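Long-range contacts in nucleoside-triphosphatase THEP1 (Aquifex aeolicus, PDB 1YE8), which hydrolyses the nucleoside triphosphates ATP, GTP, CTP, TTP and UTP to their diphosphates and phosphate, and has no kinase activity: residues 9-14 with 158-163; 50-55 with 85-90; 58-63 with 71-76; 94-99 with 126-131. All coordinates share one frame; numbering follows the deposited sequence.

Contact 1 holds the phosphate-binding loop with its metal ions and phosphate; the other three lie along the chain within the large loop that it closes. Contacts 2 and 3 both reach the antiparallel sheet, through the neighbouring strands 46-51 and 56-61, and their centres are about 20 Å apart. Contacts 2 and 4 share helix 77-97, one using its middle and the other its C-terminal end, with centres about 16 Å apart. Contact 3 comes nearest the bound magnesium ion of these three through F59, whose side chain is about 10 Å from it. Contacts 3 and 4, about 32 Å apart between centres, lie on opposite sides of the chain's centre.

Contact 1. Residues 9-14 with 158-163; sequences PGVGKT and IELTPE. With NA (sodium ion), chain C; MG (magnesium ion), chain B; PO4 (phosphate ion), chain E.
L160 lays its CD2 methyl against the backbone of the phosphate-binding loop, 3.5 Å from G12 O and 3.7 Å from K13 N. Its CG stands anti to the backbone N (chi1 -170°), and the leucine fork beyond it also brings CD2 to 4.1 Å from V11 CG1. Both methyls of V11 lie near L160 O, an arrangement that suits a compact, branched residue. T161 offers its backbone: V11 CG2 lies 3.7 Å from T161 CA, while T161 OG1 takes a weak bond from E163 N, two residues on. P162 then sets CD 3.8 Å from the same V11 CG2, its rigid ring bounding the apolar patch.

The loop packed against in this way is a Walker A motif, and its residues 9-14 belong to the inferred ATP site. Backbone amides of G10, G12, K13 and T14 surround a phosphate ion, probably from the crystallisation liquor, in a manner consistent with a nucleotide phosphate site. The bond from K13 N to phosphate O3 is 2.7 Å long and nearly straight (168°). G10 and G12 have backbone angles at which a CB would strike the preceding carbonyl O. T14 OG1 binds magnesium at 2.1 Å, and K13 NZ and E8 O reach the modelled sodium ion.

Strand 156-159, an outermost strand of the parallel sheet, pairs with strand 2-6. L160 continues that pairing through T6 and packs on I5 and on I168 of helix 168-175, while V11 O is bonded by R165.

Contact 2. Residues 50-55 with 85-90; sequences ITTEGK and IPILER
A tight turn between strands 46-51 and 56-61 docks on helix 77-97, with T51, T52 and E53 meeting I87 and R90. It is a type I beta turn from T51 to G54, closed by the bond from G54 N to T51 O. T51 OG1 secures it from within: it accepts from E53 N at 3.1 Å, forming an ST turn, and from K55 N at 3.3 Å. Threonine suits this place because its hydroxyl grips the turn while its methyl packs outward, T51 CG2 lying 4.1 Å from I87 CG2. G54 closes the turn at a positive phi, where a CB would strike the preceding carbonyl O.

I87 packs against the turn with its branched end. Its CD1 lies 4.2 Å from T52 OG1, whose polar partner is G30 N, and 4.3 Å from E53 CG. Further out, R90 starts with CG anti to its backbone N (chi1 173°) and runs extended to NE, long enough to meet E53. The two side chains cross at about a right angle, joined by a salt bridge in which R90 NH1 donates to E53 OE2 at 2.9 Å (163°). The oxygen lies near the guanidinium plane, whereas the donor sits above the carboxylate plane. R90 NE has a second anionic partner in E94, so the arginine is held between two acids.

I29 of strand 28-29 touches both T52 and I87. Strand 31-36 pairs with strand 46-51 alongside, and L88 turns from the helix toward I103 and I105 of the parallel sheet.

Contact 3. Residues 58-63 with 71-76; sequences IFSSKF and GSYGVN
K62 lies over the ring of Y73 and beside S72, and can be followed outward from its CB, which is 4.1 Å from S72 O. CG stands anti to the carbonyl carbon (chi1 -63°) and comes over one face of the Y73 ring, a CH-pi contact 4.2 Å from the centroid and 28° off the ring normal. CD runs on past S72 OG. CE reaches 3.2 Å from S72 OG and 3.5 Å from Y73 OH, and NZ ends beyond them near the same serine oxygen. A long lysine suits this exposed place: CG lies over the aromatic face while the chain extends past S72 OG to bring CE to the phenol end of the ring. Y73 OH is bonded to R44 NE.

Behind this pair, strands 56-61 and 73-75 run as antiparallel neighbours in the sheet. S61 and G74 form a hydrogen-bonded pair, with G74 N to S61 O at 2.9 Å and S61 N to G74 O at 3.0 Å; S60 and V75 form the non-hydrogen-bonded pair. F59 and S60 together oppose F47 in a classic beta bulge.

V75 CG1 meets the edge of the F59 ring, 4.3 Å from CD2. S60 OG, buried beside Y73 CB, has no polar partner in the model. N76 N donates to F59 O at 2.8 Å (164°), and asparagine suits this N-cap because its OD1 accepts from Y79 N at the start of helix 77-97.

Contact 4. Residues 94-99 with 126-131; sequences EAKKDR and MHDPNV
K96 and V131 meet because both first torsions carry the touching carbon anti to the carbonyl carbon: CG of K96 at chi1 -78° and CG1 of V131 at -61°. The two side chains lie side by side, pointing the same way, with K96 CG 3.6 Å from V131 CG1. A95 supports the same methyl, its CB 3.9 Å from V131 CG1. As a small residue, alanine allows a close backbone approach, and A95 CA is 5.6 Å from V131 CA.

K96 CD passes 3.9 Å from D128 OD2, which is bonded to Y92 OH; beyond CD the chain bends at chi3. K96 makes a cation-pi contact with that same tyrosine. K96 NZ stays 5.4 Å from D128 OD2, where some electrostatic attraction is possible although the charged atoms do not touch. D128 OD1 accepts from N130 N at 2.8 Å, an Asx turn that helps shape the type I turn from D128 to V131. P129 suits the second position of that turn, its ring holding phi near the required value, and K2 NZ bonds to D128 O and V131 O from the first strand.

Residues 126-131 are the return loop of a beta-alpha-beta crossover, in which helix 116-126 links the adjacent parallel strands 102-105 and 132-136. The loop is packed here against the C-terminal end of helix 77-97, in a P-loop NTPase domain of RecA-like fold.

Contact 1. Residues 9-14 with 158-163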
loop_
_atom_site.group_PDB
_atom_site.type_symbol
_atom_site.label_atom_id
_atom_site.label_comp_id
_atom_site.label_asym_id
_atom_site.label_seq_id
_atom_site.Cartn_x
_atom_site.Cartn_y
_atom_site.Cartn_z
ATOM N N PRO A 9 -4.350 -5.309 12.464
ATOM C CA PRO A 9 -3.192 -4.448 12.730
ATOM C C PRO A 9 -2.102 -5.271 13.416
ATOM O O PRO A 9 -2.424 -6.027 14.333
ATOM C CB PRO A 9 -3.749 -3.406 13.702
ATOM C CG PRO A 9 -5.200 -3.380 13.455
ATOM C CD PRO A 9 -5.593 -4.764 13.045
ATOM N N GLY A 10 -0.856 -5.168 12.956
ATOM C CA GLY A 10 0.251 -5.854 13.591
ATOM C C GLY A 10 0.537 -7.262 13.108
ATOM O O GLY A 10 1.549 -7.850 13.505
ATOM N N VAL A 11 -0.313 -7.802 12.225
ATOM C CA VAL A 11 -0.150 -9.180 11.758
ATOM C C VAL A 11 1.057 -9.383 10.827
ATOM O O VAL A 11 1.541 -10.502 10.687
ATOM C CB VAL A 11 -1.453 -9.754 11.127
ATOM C CG1 VAL A 11 -1.663 -9.221 9.711
ATOM C CG2 VAL A 11 -1.422 -11.280 11.138
ATOM N N GLY A 12 1.513 -8.308 10.180
ATOM C CA GLY A 12 2.672 -8.400 9.310
ATOM C C GLY A 12 2.455 -8.061 7.845
ATOM O O GLY A 12 3.191 -8.560 6.986
ATOM N N LYS A 13 1.464 -7.218 7.546
ATOM C CA LYS A 13 1.186 -6.845 6.152
ATOM C C LYS A 13 2.361 -6.112 5.491
ATOM O O LYS A 13 2.763 -6.474 4.391
ATOM C CB LYS A 13 -0.095 -6.021 6.027
ATOM C CG LYS A 13 -1.350 -6.760 6.507
ATOM C CD LYS A 13 -2.646 -6.090 6.066
ATOM C CE LYS A 13 -2.838 -4.674 6.573
ATOM N NZ LYS A 13 -3.238 -4.659 7.996
ATOM N N THR A 14 2.906 -5.103 6.168
ATOM C CA THR A 14 4.090 -4.387 5.654
ATOM C C THR A 14 5.283 -5.324 5.475
ATOM O O THR A 14 5.966 -5.278 4.461
ATOM C CB THR A 14 4.457 -3.242 6.593
ATOM O OG1 THR A 14 3.359 -2.320 6.661
ATOM C CG2 THR A 14 5.637 -2.418 6.042
ATOM N N ILE A 158 -6.346 -11.740 0.037
ATOM C CA ILE A 158 -5.662 -12.600 0.999
ATOM C C ILE A 158 -5.802 -12.032 2.394
ATOM O O ILE A 158 -5.428 -10.883 2.647
ATOM C CB ILE A 158 -4.180 -12.761 0.620
ATOM C CG1 ILE A 158 -4.077 -13.680 -0.605
ATOM C CG2 ILE A 158 -3.356 -13.358 1.786
ATOM C CD1 ILE A 158 -2.824 -13.502 -1.402
ATOM N N GLU A 159 -6.372 -12.830 3.300
ATOM C CA GLU A 159 -6.444 -12.465 4.711
ATOM C C GLU A 159 -5.227 -13.029 5.393
ATOM O O GLU A 159 -5.125 -14.249 5.625
ATOM C CB GLU A 159 -7.747 -12.952 5.364
ATOM C CG GLU A 159 -7.905 -12.454 6.803
ATOM C CD GLU A 159 -9.334 -12.460 7.327
ATOM O OE1 GLU A 159 -10.297 -12.709 6.581
ATOM O OE2 GLU A 159 -9.503 -12.152 8.520
ATOM N N LEU A 160 -4.280 -12.151 5.696
ATOM C CA LEU A 160 -2.998 -12.542 6.285
ATOM C C LEU A 160 -3.200 -12.821 7.761
ATOM O O LEU A 160 -3.810 -12.006 8.465
ATOM C CB LEU A 160 -1.983 -11.412 6.095
ATOM C CG LEU A 160 -0.542 -11.771 6.454
ATOM C CD1 LEU A 160 -0.016 -12.884 5.544
ATOM C CD2 LEU A 160 0.352 -10.546 6.363
ATOM N N THR A 161 -2.684 -13.959 8.224
ATOM C CA THR A 161 -2.838 -14.377 9.627
ATOM C C THR A 161 -1.522 -14.918 10.175
ATOM O O THR A 161 -0.608 -15.211 9.406
ATOM C CB THR A 161 -3.891 -15.493 9.762
ATOM O OG1 THR A 161 -3.398 -16.674 9.110
ATOM C CG2 THR A 161 -5.194 -15.153 9.030
ATOM N N PRO A 162 -1.424 -15.113 11.493
ATOM C CA PRO A 162 -0.228 -15.764 12.047
ATOM C C PRO A 162 -0.009 -17.181 11.493
ATOM O O PRO A 162 1.142 -17.631 11.451
ATOM C CB PRO A 162 -0.507 -15.775 13.554
ATOM C CG PRO A 162 -1.472 -14.630 13.750
ATOM C CD PRO A 162 -2.378 -14.726 12.551
ATOM N N GLU A 163 -1.074 -17.832 11.024
ATOM C CA GLU A 163 -1.020 -19.219 10.543
ATOM C C GLU A 163 -0.675 -19.381 9.063
ATOM O O GLU A 163 -0.343 -20.488 8.628
ATOM C CB GLU A 163 -2.352 -19.917 10.807
ATOM C CG GLU A 163 -2.655 -20.133 12.284
ATOM C CD GLU A 163 -3.240 -18.901 12.961
ATOM O OE1 GLU A 163 -3.752 -17.997 12.266
ATOM O OE2 GLU A 163 -3.173 -18.832 14.193
HETATM NA NA NA C . -1.839 -5.319 9.735
HETATM MG MG MG B . 1.731 -2.111 7.988
HETATM P P PO4 E . 1.153 -4.875 9.887
HETATM O O1 PO4 E . 1.587 -4.126 8.640
HETATM O O2 PO4 E . 2.251 -5.638 10.563
HETATM O O3 PO4 E . 0.089 -5.853 9.460
HETATM O O4 PO4 E . 0.552 -3.906 10.877
HETATM O O HOH W 1 2.181 -0.124 7.836
HETATM O O HOH W 2 0.428 -2.120 6.633
HETATM O O HOH W 3 3.419 -2.542 9.623
HETATM O O HOH W 4 -1.436 -2.692 8.379
#

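Contact 2. Residues 50-55 with 85-90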
loop_
_atom_site.group_PDB
_atom_site.type_symbol
_atom_site.label_atom_id
_atom_site.label_comp_id
_atom_site.label_asym_id
_atom_site.label_seq_id
_atom_site.Cartn_x
_atom_site.Cartn_y
_atom_site.Cartn_z
ATOM N N ILE A 50 8.000 4.868 2.988
ATOM C CA ILE A 50 9.297 4.505 2.424
ATOM C C ILE A 50 9.030 4.059 0.993
ATOM O O ILE A 50 8.216 3.163 0.778
ATOM C CB ILE A 50 9.950 3.371 3.237
ATOM C CG1 ILE A 50 10.097 3.814 4.709
ATOM C CG2 ILE A 50 11.295 2.991 2.608
ATOM C CD1 ILE A 50 10.911 2.886 5.615
ATOM N N THR A 51 9.664 4.699 0.012
ATOM C CA THR A 51 9.465 4.285 -1.369
ATOM C C THR A 51 10.428 3.193 -1.807
ATOM O O THR A 51 11.422 2.916 -1.140
ATOM C CB THR A 51 9.544 5.449 -2.355
ATOM O OG1 THR A 51 10.927 5.830 -2.506
ATOM C CG2 THR A 51 8.774 6.691 -1.837
ATOM N N THR A 52 10.147 2.599 -2.959
ATOM C CA THR A 52 11.059 1.637 -3.554
ATOM C C THR A 52 12.375 2.274 -4.012
ATOM O O THR A 52 13.280 1.534 -4.412
ATOM C CB THR A 52 10.398 0.941 -4.738
ATOM O OG1 THR A 52 9.735 1.915 -5.557
ATOM C CG2 THR A 52 9.308 -0.040 -4.259
ATOM N N GLU A 53 12.500 3.604 -3.938
ATOM C CA GLU A 53 13.782 4.287 -4.196
ATOM C C GLU A 53 14.486 4.699 -2.922
ATOM O O GLU A 53 15.523 5.373 -2.969
ATOM C CB GLU A 53 13.601 5.501 -5.119
ATOM C CG GLU A 53 13.149 5.152 -6.520
ATOM C CD GLU A 53 14.055 4.168 -7.256
ATOM O OE1 GLU A 53 15.272 4.033 -6.920
ATOM O OE2 GLU A 53 13.546 3.523 -8.192
ATOM N N GLY A 54 13.952 4.286 -1.778
ATOM C CA GLY A 54 14.600 4.561 -0.509
ATOM C C GLY A 54 14.331 5.943 0.053
ATOM O O GLY A 54 14.947 6.346 1.044
ATOM N N LYS A 55 13.397 6.682 -0.536
ATOM C CA LYS A 55 13.007 7.963 0.031
ATOM C C LYS A 55 12.081 7.707 1.214
ATOM O O LYS A 55 11.225 6.821 1.151
ATOM C CB LYS A 55 12.335 8.867 -1.011
ATOM C CG LYS A 55 13.158 9.121 -2.275
ATOM C CD LYS A 55 14.431 9.896 -2.030
ATOM C CE LYS A 55 15.184 10.055 -3.353
ATOM N NZ LYS A 55 14.637 11.165 -4.169
ATOM N N ILE A 85 2.748 10.547 -4.142
ATOM C CA ILE A 85 2.146 10.842 -5.440
ATOM C C ILE A 85 3.137 10.652 -6.597
ATOM O O ILE A 85 2.819 9.944 -7.566
ATOM C CB ILE A 85 1.431 12.218 -5.446
ATOM C CG1 ILE A 85 0.356 12.258 -4.344
ATOM C CG2 ILE A 85 0.816 12.486 -6.835
ATOM C CD1 ILE A 85 -0.742 11.170 -4.436
ATOM N N PRO A 86 4.340 11.230 -6.525
ATOM C CA PRO A 86 5.246 11.049 -7.659
ATOM C C PRO A 86 5.647 9.586 -7.859
ATOM O O PRO A 86 5.732 9.161 -9.013
ATOM C CB PRO A 86 6.438 11.960 -7.345
ATOM C CG PRO A 86 6.289 12.365 -5.939
ATOM C CD PRO A 86 4.868 12.191 -5.534
ATOM N N ILE A 87 5.866 8.818 -6.795
ATOM C CA ILE A 87 6.253 7.428 -7.022
ATOM C C ILE A 87 5.100 6.601 -7.606
ATOM O O ILE A 87 5.335 5.743 -8.460
ATOM C CB ILE A 87 6.893 6.770 -5.764
ATOM C CG1 ILE A 87 7.654 5.499 -6.163
ATOM C CG2 ILE A 87 5.863 6.423 -4.708
ATOM C CD1 ILE A 87 8.954 5.768 -6.944
ATOM N N LEU A 88 3.859 6.885 -7.208
ATOM C CA LEU A 88 2.732 6.156 -7.801
ATOM C C LEU A 88 2.451 6.591 -9.230
ATOM O O LEU A 88 2.077 5.761 -10.056
ATOM C CB LEU A 88 1.471 6.254 -6.937
ATOM C CG LEU A 88 1.478 5.452 -5.627
ATOM C CD1 LEU A 88 0.074 5.390 -5.041
ATOM C CD2 LEU A 88 2.044 4.035 -5.768
ATOM N N GLU A 89 2.627 7.877 -9.542
ATOM C CA GLU A 89 2.434 8.322 -10.926
ATOM C C GLU A 89 3.464 7.654 -11.841
ATOM O O GLU A 89 3.145 7.207 -12.947
ATOM C CB GLU A 89 2.523 9.848 -11.051
ATOM C CG GLU A 89 1.403 10.584 -10.327
ATOM C CD GLU A 89 0.116 10.745 -11.114
ATOM O OE1 GLU A 89 -0.058 10.090 -12.156
ATOM O OE2 GLU A 89 -0.761 11.527 -10.661
ATOM N N ARG A 90 4.712 7.582 -11.372
ATOM C CA ARG A 90 5.757 6.862 -12.100
ATOM C C ARG A 90 5.417 5.374 -12.231
ATOM O O ARG A 90 5.497 4.804 -13.325
ATOM C CB ARG A 90 7.109 7.022 -11.402
ATOM C CG ARG A 90 8.195 6.170 -11.993
ATOM C CD ARG A 90 9.530 6.249 -11.280
ATOM N NE ARG A 90 10.269 5.056 -11.637
ATOM C CZ ARG A 90 11.257 4.536 -10.955
ATOM N NH1 ARG A 90 11.720 5.136 -9.851
ATOM N NH2 ARG A 90 11.794 3.405 -11.401
#

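Contact 3. Residues 58-63 with 71-76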
loop_
_atom_site.group_PDB
_atom_site.type_symbol
_atom_site.label_atom_id
_atom_site.label_comp_id
_atom_site.label_asym_id
_atom_site.label_seq_id
_atom_site.Cartn_x
_atom_site.Cartn_y
_atom_site.Cartn_z
ATOM N N ILE A 58 8.383 10.826 7.683
ATOM C CA ILE A 58 7.311 10.668 8.661
ATOM C C ILE A 58 6.144 11.545 8.232
ATOM O O ILE A 58 6.277 12.766 8.112
ATOM C CB ILE A 58 7.761 11.051 10.095
ATOM C CG1 ILE A 58 8.866 10.096 10.563
ATOM C CG2 ILE A 58 6.562 10.998 11.056
ATOM C CD1 ILE A 58 9.489 10.465 11.928
ATOM N N PHE A 59 4.992 10.925 7.990
ATOM C CA PHE A 59 3.801 11.680 7.607
ATOM C C PHE A 59 2.667 11.630 8.627
ATOM O O PHE A 59 1.677 12.328 8.478
ATOM C CB PHE A 59 3.286 11.223 6.230
ATOM C CG PHE A 59 2.636 9.843 6.227
ATOM C CD1 PHE A 59 3.406 8.699 6.047
ATOM C CD2 PHE A 59 1.264 9.708 6.367
ATOM C CE1 PHE A 59 2.816 7.418 6.024
ATOM C CE2 PHE A 59 0.663 8.431 6.366
ATOM C CZ PHE A 59 1.453 7.285 6.187
ATOM N N SER A 60 2.804 10.807 9.660
ATOM C CA SER A 60 1.793 10.732 10.699
ATOM C C SER A 60 2.517 10.531 12.011
ATOM O O SER A 60 3.408 9.693 12.094
ATOM C CB SER A 60 0.859 9.557 10.430
ATOM O OG SER A 60 -0.075 9.393 11.479
ATOM N N SER A 61 2.154 11.305 13.031
ATOM C CA SER A 61 2.876 11.242 14.300
ATOM C C SER A 61 2.018 11.744 15.445
ATOM O O SER A 61 1.212 12.659 15.269
ATOM C CB SER A 61 4.166 12.086 14.244
ATOM O OG SER A 61 4.877 12.075 15.489
ATOM N N LYS A 62 2.226 11.152 16.621
ATOM C CA LYS A 62 1.686 11.696 17.867
ATOM C C LYS A 62 2.169 13.130 18.146
ATOM O O LYS A 62 1.501 13.853 18.876
ATOM C CB LYS A 62 1.999 10.764 19.044
ATOM C CG LYS A 62 1.332 9.403 18.889
ATOM C CD LYS A 62 1.462 8.537 20.115
ATOM C CE LYS A 62 0.680 7.276 19.898
ATOM N NZ LYS A 62 0.235 6.652 21.155
ATOM N N PHE A 63 3.297 13.542 17.560
ATOM C CA PHE A 63 3.775 14.915 17.748
ATOM C C PHE A 63 3.162 15.910 16.776
ATOM O O PHE A 63 3.296 17.127 16.971
ATOM C CB PHE A 63 5.294 14.998 17.570
ATOM C CG PHE A 63 6.091 14.196 18.555
ATOM C CD1 PHE A 63 6.035 14.473 19.925
ATOM C CD2 PHE A 63 6.950 13.194 18.107
ATOM C CE1 PHE A 63 6.799 13.733 20.834
ATOM C CE2 PHE A 63 7.723 12.445 19.009
ATOM C CZ PHE A 63 7.648 12.718 20.374
ATOM N N GLY A 71 -6.950 8.576 15.913
ATOM C CA GLY A 71 -6.649 8.539 17.334
ATOM C C GLY A 71 -5.739 9.695 17.724
ATOM O O GLY A 71 -6.083 10.867 17.526
ATOM N N SER A 72 -4.578 9.364 18.280
ATOM C CA SER A 72 -3.638 10.390 18.718
ATOM C C SER A 72 -2.643 10.795 17.627
ATOM O O SER A 72 -1.799 11.660 17.848
ATOM C CB SER A 72 -2.871 9.913 19.949
ATOM O OG SER A 72 -2.065 8.804 19.626
ATOM N N TYR A 73 -2.728 10.158 16.454
ATOM C CA TYR A 73 -1.799 10.451 15.354
ATOM C C TYR A 73 -2.310 11.586 14.482
ATOM O O TYR A 73 -3.389 11.483 13.912
ATOM C CB TYR A 73 -1.612 9.203 14.484
ATOM C CG TYR A 73 -1.001 8.047 15.226
ATOM C CD1 TYR A 73 0.372 7.941 15.370
ATOM C CD2 TYR A 73 -1.805 7.083 15.829
ATOM C CE1 TYR A 73 0.948 6.888 16.089
ATOM C CE2 TYR A 73 -1.245 6.029 16.534
ATOM C CZ TYR A 73 0.128 5.942 16.663
ATOM O OH TYR A 73 0.693 4.903 17.367
ATOM N N GLY A 74 -1.520 12.649 14.365
ATOM C CA GLY A 74 -1.797 13.739 13.443
ATOM C C GLY A 74 -1.192 13.418 12.092
ATOM O O GLY A 74 -0.025 13.037 12.014
ATOM N N VAL A 75 -2.000 13.529 11.042
ATOM C CA VAL A 75 -1.565 13.206 9.687
ATOM C C VAL A 75 -1.263 14.473 8.891
ATOM O O VAL A 75 -2.107 15.385 8.778
ATOM C CB VAL A 75 -2.623 12.381 8.929
ATOM C CG1 VAL A 75 -2.159 12.074 7.502
ATOM C CG2 VAL A 75 -2.927 11.083 9.674
ATOM N N ASN A 76 -0.050 14.525 8.348
ATOM C CA ASN A 76 0.330 15.608 7.457
ATOM C C ASN A 76 0.199 15.128 6.015
ATOM O O ASN A 76 1.050 14.363 5.495
ATOM C CB ASN A 76 1.740 16.091 7.762
ATOM C CG ASN A 76 2.090 17.353 7.007
ATOM O OD1 ASN A 76 1.814 17.460 5.809
ATOM N ND2 ASN A 76 2.710 18.323 7.704
#

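Contact 4. Residues 94-99 with 126-131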
loop_
_atom_site.group_PDB
_atom_site.type_symbol
_atom_site.label_atom_id
_atom_site.label_comp_id
_atom_site.label_asym_id
_atom_site.label_seq_id
_atom_site.Cartn_x
_atom_site.Cartn_y
_atom_site.Cartn_z
ATOM N N GLU A 94 4.895 3.400 -15.783
ATOM C CA GLU A 94 5.786 2.304 -16.156
ATOM C C GLU A 94 5.029 0.988 -16.279
ATOM O O GLU A 94 5.290 0.211 -17.195
ATOM C CB GLU A 94 6.931 2.163 -15.169
ATOM C CG GLU A 94 7.958 3.275 -15.224
ATOM C CD GLU A 94 9.260 2.839 -14.605
ATOM O OE1 GLU A 94 9.715 1.713 -14.913
ATOM O OE2 GLU A 94 9.806 3.582 -13.786
ATOM N N ALA A 95 4.090 0.740 -15.361
ATOM C CA ALA A 95 3.353 -0.522 -15.328
ATOM C C ALA A 95 2.388 -0.679 -16.504
ATOM O O ALA A 95 2.089 -1.796 -16.903
ATOM C CB ALA A 95 2.610 -0.678 -13.994
ATOM N N LYS A 96 1.896 0.431 -17.055
ATOM C CA LYS A 96 1.020 0.359 -18.226
ATOM C C LYS A 96 1.798 -0.098 -19.447
ATOM O O LYS A 96 1.247 -0.790 -20.301
ATOM C CB LYS A 96 0.358 1.707 -18.500
ATOM C CG LYS A 96 -0.809 1.989 -17.562
ATOM C CD LYS A 96 -1.585 3.240 -17.940
ATOM C CE LYS A 96 -0.884 4.463 -17.450
ATOM N NZ LYS A 96 -1.574 5.715 -17.858
ATOM N N LYS A 97 3.076 0.261 -19.524
ATOM C CA LYS A 97 3.896 -0.093 -20.691
ATOM C C LYS A 97 4.610 -1.434 -20.545
ATOM O O LYS A 97 4.870 -2.115 -21.535
ATOM C CB LYS A 97 4.891 1.025 -21.005
ATOM C CG LYS A 97 4.214 2.289 -21.532
ATOM C CD LYS A 97 5.231 3.302 -22.063
ATOM C CE LYS A 97 4.758 3.967 -23.361
ATOM N NZ LYS A 97 3.341 4.429 -23.317
ATOM N N ASP A 98 4.920 -1.815 -19.313
ATOM C CA ASP A 98 5.685 -3.024 -19.036
ATOM C C ASP A 98 4.907 -3.855 -18.027
ATOM O O ASP A 98 4.871 -3.535 -16.829
ATOM C CB ASP A 98 7.067 -2.640 -18.497
ATOM C CG ASP A 98 7.931 -3.837 -18.157
ATOM O OD1 ASP A 98 7.454 -4.978 -18.308
ATOM O OD2 ASP A 98 9.101 -3.710 -17.734
ATOM N N ARG A 99 4.278 -4.917 -18.511
ATOM C CA ARG A 99 3.449 -5.765 -17.673
ATOM C C ARG A 99 4.238 -6.590 -16.649
ATOM O O ARG A 99 3.644 -7.236 -15.785
ATOM C CB ARG A 99 2.573 -6.654 -18.552
ATOM C CG ARG A 99 1.537 -5.869 -19.366
ATOM C CD ARG A 99 1.841 -5.779 -20.866
ATOM N NE ARG A 99 2.254 -7.071 -21.417
ATOM C CZ ARG A 99 2.541 -7.301 -22.692
ATOM N NH1 ARG A 99 2.459 -6.327 -23.592
ATOM N NH2 ARG A 99 2.908 -8.519 -23.073
HETATM N N MSE A 126 -6.412 0.980 -9.411
HETATM C CA MSE A 126 -7.043 -0.266 -9.004
HETATM C C MSE A 126 -8.087 -0.773 -9.996
HETATM O O MSE A 126 -8.287 -1.977 -10.113
HETATM C CB MSE A 126 -7.625 -0.122 -7.602
HETATM C CG MSE A 126 -6.530 0.218 -6.539
HETATM SE SE MSE A 126 -5.011 -1.031 -6.437
HETATM C CE MSE A 126 -6.091 -2.344 -6.020
ATOM N N HIS A 127 -8.697 0.145 -10.743
ATOM C CA HIS A 127 -9.723 -0.230 -11.699
ATOM C C HIS A 127 -9.179 -0.355 -13.117
ATOM O O HIS A 127 -9.946 -0.633 -14.052
ATOM C CB HIS A 127 -10.902 0.741 -11.609
ATOM C CG HIS A 127 -11.597 0.708 -10.285
ATOM N ND1 HIS A 127 -12.374 -0.358 -9.876
ATOM C CD2 HIS A 127 -11.612 1.597 -9.263
ATOM C CE1 HIS A 127 -12.849 -0.112 -8.670
ATOM N NE2 HIS A 127 -12.403 1.065 -8.273
ATOM N N ASP A 128 -7.871 -0.168 -13.285
ATOM C CA ASP A 128 -7.242 -0.317 -14.588
ATOM C C ASP A 128 -6.833 -1.779 -14.743
ATOM O O ASP A 128 -5.927 -2.246 -14.048
ATOM C CB ASP A 128 -6.024 0.602 -14.709
ATOM C CG ASP A 128 -5.437 0.627 -16.108
ATOM O OD1 ASP A 128 -5.555 -0.385 -16.843
ATOM O OD2 ASP A 128 -4.819 1.614 -16.543
ATOM N N PRO A 129 -7.479 -2.507 -15.655
ATOM C CA PRO A 129 -7.172 -3.933 -15.844
ATOM C C PRO A 129 -5.746 -4.190 -16.328
ATOM O O PRO A 129 -5.271 -5.320 -16.164
ATOM C CB PRO A 129 -8.148 -4.353 -16.954
ATOM C CG PRO A 129 -8.477 -3.093 -17.672
ATOM C CD PRO A 129 -8.513 -2.032 -16.591
ATOM N N ASN A 130 -5.087 -3.180 -16.900
ATOM C CA ASN A 130 -3.811 -3.354 -17.598
ATOM C C ASN A 130 -2.558 -3.219 -16.744
ATOM O O ASN A 130 -1.451 -3.148 -17.285
ATOM C CB ASN A 130 -3.689 -2.376 -18.778
ATOM C CG ASN A 130 -4.890 -2.423 -19.718
ATOM O OD1 ASN A 130 -5.313 -3.500 -20.161
ATOM N ND2 ASN A 130 -5.452 -1.251 -20.021
ATOM N N VAL A 131 -2.716 -3.167 -15.420
ATOM C CA VAL A 131 -1.565 -3.040 -14.534
ATOM C C VAL A 131 -1.633 -4.039 -13.396
ATOM O O VAL A 131 -2.730 -4.373 -12.925
ATOM C CB VAL A 131 -1.399 -1.600 -13.952
ATOM C CG1 VAL A 131 -1.191 -0.561 -15.050
ATOM C CG2 VAL A 131 -2.560 -1.176 -13.016
#